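Local coordinates for protein imelysin (PDB 3OYV) that belongs to the imelysin-like outer membrane proteins, a family implicated in bacterial iron uptake, and probably binds metal, at residues N147-V152 against N227-Q232; A69-C74 against N221-L226. All coordinates share one frame; numbering follows the deposited sequence.

Contact 1: residues N147-V152 against N227-Q232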
loop_
_atom_site.group_PDB
_atom_site.type_symbol
_atom_site.label_atom_id
_atom_site.label_comp_id
_atom_site.label_asym_id
_atom_site.label_seq_id
_atom_site.Cartn_x
_atom_site.Cartn_y
_atom_site.Cartn_z
ATOM N N ASN A 147 -8.861 23.662 -0.468
ATOM C CA ASN A 147 -8.437 23.422 0.909
ATOM C C ASN A 147 -7.367 22.330 0.930
ATOM O O ASN A 147 -7.590 21.211 1.288
ATOM C CB ASN A 147 -9.631 23.080 1.777
ATOM C CG ASN A 147 -10.568 24.246 1.958
ATOM O OD1 ASN A 147 -11.738 24.177 1.579
ATOM N ND2 ASN A 147 -10.065 25.299 2.492
ATOM N N SER A 148 -6.177 22.681 0.500
ATOM C CA SER A 148 -5.055 21.739 0.422
ATOM C C SER A 148 -3.780 22.429 0.853
ATOM O O SER A 148 -3.676 23.655 0.770
ATOM C CB SER A 148 -4.900 21.210 -0.996
ATOM O OG SER A 148 -4.504 22.238 -1.910
ATOM N N LEU A 149 -2.788 21.625 1.238
ATOM C CA LEU A 149 -1.473 22.152 1.518
ATOM C C LEU A 149 -0.960 22.866 0.287
ATOM O O LEU A 149 -0.349 23.921 0.409
ATOM C CB LEU A 149 -0.503 21.036 1.914
ATOM C CG LEU A 149 -0.621 20.444 3.309
ATOM C CD1 LEU A 149 0.387 19.296 3.471
ATOM C CD2 LEU A 149 -0.402 21.542 4.368
ATOM N N SER A 150 -1.158 22.293 -0.897
ATOM C CA SER A 150 -0.664 22.941 -2.119
ATOM C C SER A 150 -1.205 24.364 -2.271
ATOM O O SER A 150 -0.429 25.281 -2.564
ATOM C CB SER A 150 -1.021 22.122 -3.341
ATOM O OG SER A 150 -0.512 22.686 -4.552
ATOM N N THR A 151 -2.499 24.564 -2.033
ATOM C CA THR A 151 -3.057 25.905 -2.170
ATOM C C THR A 151 -2.496 26.859 -1.136
ATOM O O THR A 151 -2.184 28.012 -1.466
ATOM C CB THR A 151 -4.590 25.838 -2.129
ATOM O OG1 THR A 151 -5.033 25.097 -3.277
ATOM C CG2 THR A 151 -5.256 27.229 -2.127
ATOM N N VAL A 152 -2.323 26.393 0.096
ATOM C CA VAL A 152 -1.738 27.216 1.158
ATOM C C VAL A 152 -0.300 27.621 0.814
ATOM O O VAL A 152 0.072 28.797 0.942
ATOM C CB VAL A 152 -1.792 26.520 2.521
ATOM C CG1 VAL A 152 -0.995 27.265 3.577
ATOM C CG2 VAL A 152 -3.246 26.324 3.003
ATOM N N ASN A 227 -6.717 24.081 9.864
ATOM C CA ASN A 227 -7.898 23.260 10.104
ATOM C C ASN A 227 -8.588 22.806 8.816
ATOM O O ASN A 227 -8.928 21.631 8.702
ATOM C CB ASN A 227 -8.909 23.960 10.997
ATOM C CG ASN A 227 -8.585 23.875 12.479
ATOM O OD1 ASN A 227 -7.578 23.311 12.891
ATOM N ND2 ASN A 227 -9.461 24.472 13.311
ATOM N N PRO A 228 -8.857 23.723 7.867
ATOM C CA PRO A 228 -9.567 23.262 6.670
ATOM C C PRO A 228 -8.742 22.291 5.843
ATOM O O PRO A 228 -9.303 21.460 5.128
ATOM C CB PRO A 228 -9.897 24.554 5.908
ATOM C CG PRO A 228 -9.272 25.616 6.596
ATOM C CD PRO A 228 -8.790 25.190 7.960
ATOM N N VAL A 229 -7.427 22.434 5.912
ATOM C CA VAL A 229 -6.533 21.511 5.213
ATOM C C VAL A 229 -6.698 20.098 5.849
ATOM O O VAL A 229 -6.828 19.097 5.131
ATOM C CB VAL A 229 -5.075 21.987 5.272
ATOM C CG1 VAL A 229 -4.140 20.891 4.728
ATOM C CG2 VAL A 229 -4.905 23.323 4.514
ATOM N N VAL A 230 -6.676 20.027 7.178
ATOM C CA VAL A 230 -6.816 18.745 7.891
ATOM C C VAL A 230 -8.182 18.107 7.593
ATOM O O VAL A 230 -8.283 16.916 7.296
ATOM C CB VAL A 230 -6.548 18.870 9.373
ATOM C CG1 VAL A 230 -6.806 17.541 10.082
ATOM C CG2 VAL A 230 -5.102 19.375 9.628
ATOM N N THR A 231 -9.227 18.906 7.637
ATOM C CA THR A 231 -10.575 18.408 7.450
ATOM C C THR A 231 -10.730 17.844 6.055
ATOM O O THR A 231 -11.268 16.736 5.865
ATOM C CB THR A 231 -11.585 19.516 7.784
ATOM O OG1 THR A 231 -11.489 19.777 9.161
ATOM C CG2 THR A 231 -13.020 19.130 7.375
ATOM N N GLN A 232 -10.269 18.597 5.058
ATOM C CA GLN A 232 -10.333 18.142 3.663
ATOM C C GLN A 232 -9.529 16.868 3.429
ATOM O O GLN A 232 -9.952 15.954 2.706
ATOM C CB GLN A 232 -9.915 19.236 2.676
ATOM C CG GLN A 232 -9.846 18.877 1.222
ATOM C CD GLN A 232 -11.164 18.569 0.586
ATOM O OE1 GLN A 232 -12.238 18.835 1.132
ATOM N NE2 GLN A 232 -11.094 18.040 -0.609
HETATM O O HOH W 1 -6.320 18.936 2.338
#
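The first torsion of V229 (chi1 171°) sets CG1 anti to the backbone N and CG2 anti to the carbonyl carbon, and the two methyls part to meet different residues of 147-152. CG1 lies 3.8 Å from CD2 of L149, the side chains crossing at about a right angle; CG2 meets CG2 of V152 at 3.7 Å. N147 keeps its CG anti to the carbonyl carbon (chi1 -68°), and beyond it ND2 rests 3.5 Å from CB of P228, a polar group laid against the proline ring.

What docks here is the N-capped start of the short helix 149-156, set against the flank of the long helix 223-261 close to a kink, where the N atoms of P228 and V229 lack bonds to the preceding turn. S148 is the N-cap: its OG accepts from T151 N at 3.1 Å and is also hydrogen-bonded to N145 O. Ahead of the cap, N147 O presses on the aliphatic part of Q232, 3.2 Å from CG, while NE2 of Q232 bonds to G138 O. A water lies 2.8 Å from both N147 O and V229 O, but has more acceptors nearby than protons, so both bonds may not hold at once.

Contact 2: residues A69-C74 against N221-L226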
loop_
_atom_site.group_PDB
_atom_site.type_symbol
_atom_site.label_atom_id
_atom_site.label_comp_id
_atom_site.label_asym_id
_atom_site.label_seq_id
_atom_site.Cartn_x
_atom_site.Cartn_y
_atom_site.Cartn_z
ATOM N N ALA A 69 -2.570 17.928 19.173
ATOM C CA ALA A 69 -3.134 19.026 19.942
ATOM C C ALA A 69 -3.349 20.302 19.126
ATOM O O ALA A 69 -3.836 21.302 19.676
ATOM C CB ALA A 69 -2.211 19.336 21.141
ATOM N N SER A 70 -2.974 20.257 17.845
ATOM C CA SER A 70 -3.087 21.414 16.979
ATOM C C SER A 70 -3.191 20.939 15.551
ATOM O O SER A 70 -2.788 19.817 15.232
ATOM C CB SER A 70 -1.852 22.325 17.133
ATOM O OG SER A 70 -0.688 21.704 16.621
ATOM N N ALA A 71 -3.670 21.812 14.677
ATOM C CA ALA A 71 -3.650 21.489 13.258
ATOM C C ALA A 71 -2.214 21.367 12.748
ATOM O O ALA A 71 -1.930 20.546 11.882
ATOM C CB ALA A 71 -4.455 22.524 12.433
ATOM N N LEU A 72 -1.295 22.188 13.272
ATOM C CA LEU A 72 0.110 22.066 12.916
ATOM C C LEU A 72 0.629 20.665 13.195
ATOM O O LEU A 72 1.313 20.097 12.356
ATOM C CB LEU A 72 0.969 23.115 13.630
ATOM C CG LEU A 72 2.471 23.001 13.410
ATOM C CD1 LEU A 72 2.800 23.103 11.940
ATOM C CD2 LEU A 72 3.245 24.038 14.226
ATOM N N SER A 73 0.325 20.112 14.369
ATOM C CA SER A 73 0.761 18.755 14.712
ATOM C C SER A 73 0.243 17.727 13.693
ATOM O O SER A 73 0.976 16.833 13.236
ATOM C CB SER A 73 0.252 18.396 16.105
ATOM O OG SER A 73 0.723 17.123 16.500
ATOM N N CYS A 74 -1.029 17.871 13.330
ATOM C CA CYS A 74 -1.608 16.998 12.312
ATOM C C CYS A 74 -0.841 17.126 11.002
ATOM O O CYS A 74 -0.502 16.129 10.359
ATOM C CB CYS A 74 -3.062 17.365 12.017
ATOM S SG CYS A 74 -4.177 17.101 13.380
ATOM N N ASN A 221 0.652 28.393 9.966
ATOM C CA ASN A 221 0.561 27.243 10.851
ATOM C C ASN A 221 -0.456 27.337 11.977
ATOM O O ASN A 221 -0.468 26.500 12.870
ATOM C CB ASN A 221 1.924 26.821 11.355
ATOM C CG ASN A 221 2.565 27.833 12.267
ATOM O OD1 ASN A 221 1.907 28.750 12.808
ATOM N ND2 ASN A 221 3.871 27.660 12.479
ATOM N N THR A 222 -1.313 28.350 11.914
ATOM C CA THR A 222 -2.414 28.488 12.837
ATOM C C THR A 222 -3.497 27.461 12.556
ATOM O O THR A 222 -3.620 26.982 11.438
ATOM C CB THR A 222 -3.029 29.899 12.752
ATOM O OG1 THR A 222 -3.533 30.109 11.426
ATOM C CG2 THR A 222 -1.984 31.004 13.140
ATOM N N ASP A 223 -4.326 27.185 13.555
ATOM C CA ASP A 223 -5.535 26.389 13.291
ATOM C C ASP A 223 -6.440 27.069 12.257
ATOM O O ASP A 223 -7.080 26.402 11.434
ATOM C CB ASP A 223 -6.316 26.119 14.580
ATOM C CG ASP A 223 -5.666 25.072 15.483
ATOM O OD1 ASP A 223 -4.590 24.534 15.169
ATOM O OD2 ASP A 223 -6.289 24.776 16.536
ATOM N N ALA A 224 -6.501 28.401 12.243
ATOM C CA ALA A 224 -7.349 29.061 11.254
ATOM C C ALA A 224 -6.915 28.716 9.829
ATOM O O ALA A 224 -7.734 28.499 8.942
ATOM C CB ALA A 224 -7.339 30.593 11.447
ATOM N N VAL A 225 -5.613 28.676 9.600
ATOM C CA VAL A 225 -5.119 28.306 8.286
ATOM C C VAL A 225 -5.201 26.802 8.033
ATOM O O VAL A 225 -5.622 26.376 6.970
ATOM C CB VAL A 225 -3.694 28.818 8.038
ATOM C CG1 VAL A 225 -3.140 28.269 6.737
ATOM C CG2 VAL A 225 -3.717 30.376 8.017
ATOM N N LEU A 226 -4.807 25.990 9.006
ATOM C CA LEU A 226 -4.594 24.566 8.742
ATOM C C LEU A 226 -5.776 23.640 9.032
ATOM O O LEU A 226 -5.851 22.558 8.476
ATOM C CB LEU A 226 -3.319 24.072 9.420
ATOM C CG LEU A 226 -1.988 24.656 8.885
ATOM C CD1 LEU A 226 -0.825 24.069 9.696
ATOM C CD2 LEU A 226 -1.802 24.394 7.421
HETATM O O HOH W 2 -1.975 24.797 14.526
#
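The carboxylate of D223 and the amide of N221 are the flat groups that face 69-74. Above one face of the carboxylate sits A71, whose backbone N donates to D223 OD1 at 2.9 Å, 36° out of the plane but nearly straight at the hydrogen (166°). A71 CB lies on that same side, 3.4 Å from OD1. CG of D223 stands anti to the carbonyl carbon, beside the backbone N (chi1 -74°), which brings it toward the start of 71-102. A water reaches OD1 at 2.7 Å from the other side of the plane; it also donates to N221 O and accepts from L72 N at 3.0 Å. The amide of N221 has a methyl over one face, L72 CD2 at 4.1 Å from ND2, while its ND2 bonds to N216 OD1.

The arrangement brings together two N-capped helix starts, those of helices 71-102 and 223-261. S70 OG accepts from S73 N at 2.9 Å, and T222 OG1 from V225 N at 3.1 Å. D223, in the first turn of its own helix, thus offers its carboxylate to the first turn of the other, where the positive ends of the two helix dipoles would be expected to favour its negative charge. An alanine here would probably leave A71 N without its acceptor across the contact and the water short of one of its three partners.

Beside these polar groups the packing is apolar. I213 of helix 189-214 touches both L72 and L226, and L226 brings its CB to within 3.6 Å of A71 CB.

Overall arrangement
Contacts 1 and 2 lie 10 Å apart, centre to centre, and share helix 223-261: contact 2 uses its first turn and the loop before it, contact 1 the turns that follow. Each sets another helix's start against it, 149-156 in contact 1 and 71-102 in contact 2. Both are partly buried and well away from the chain's centre, contact 2 slightly farther out. Their chemistry differs with the place on helix 223-261: both have apolar packing and a water between the segments, but a direct hydrogen bond, from a backbone N to a carboxylate, crosses only in contact 2, at the helix end. The two adjoin, V230 packing on C74 and V152 on V225.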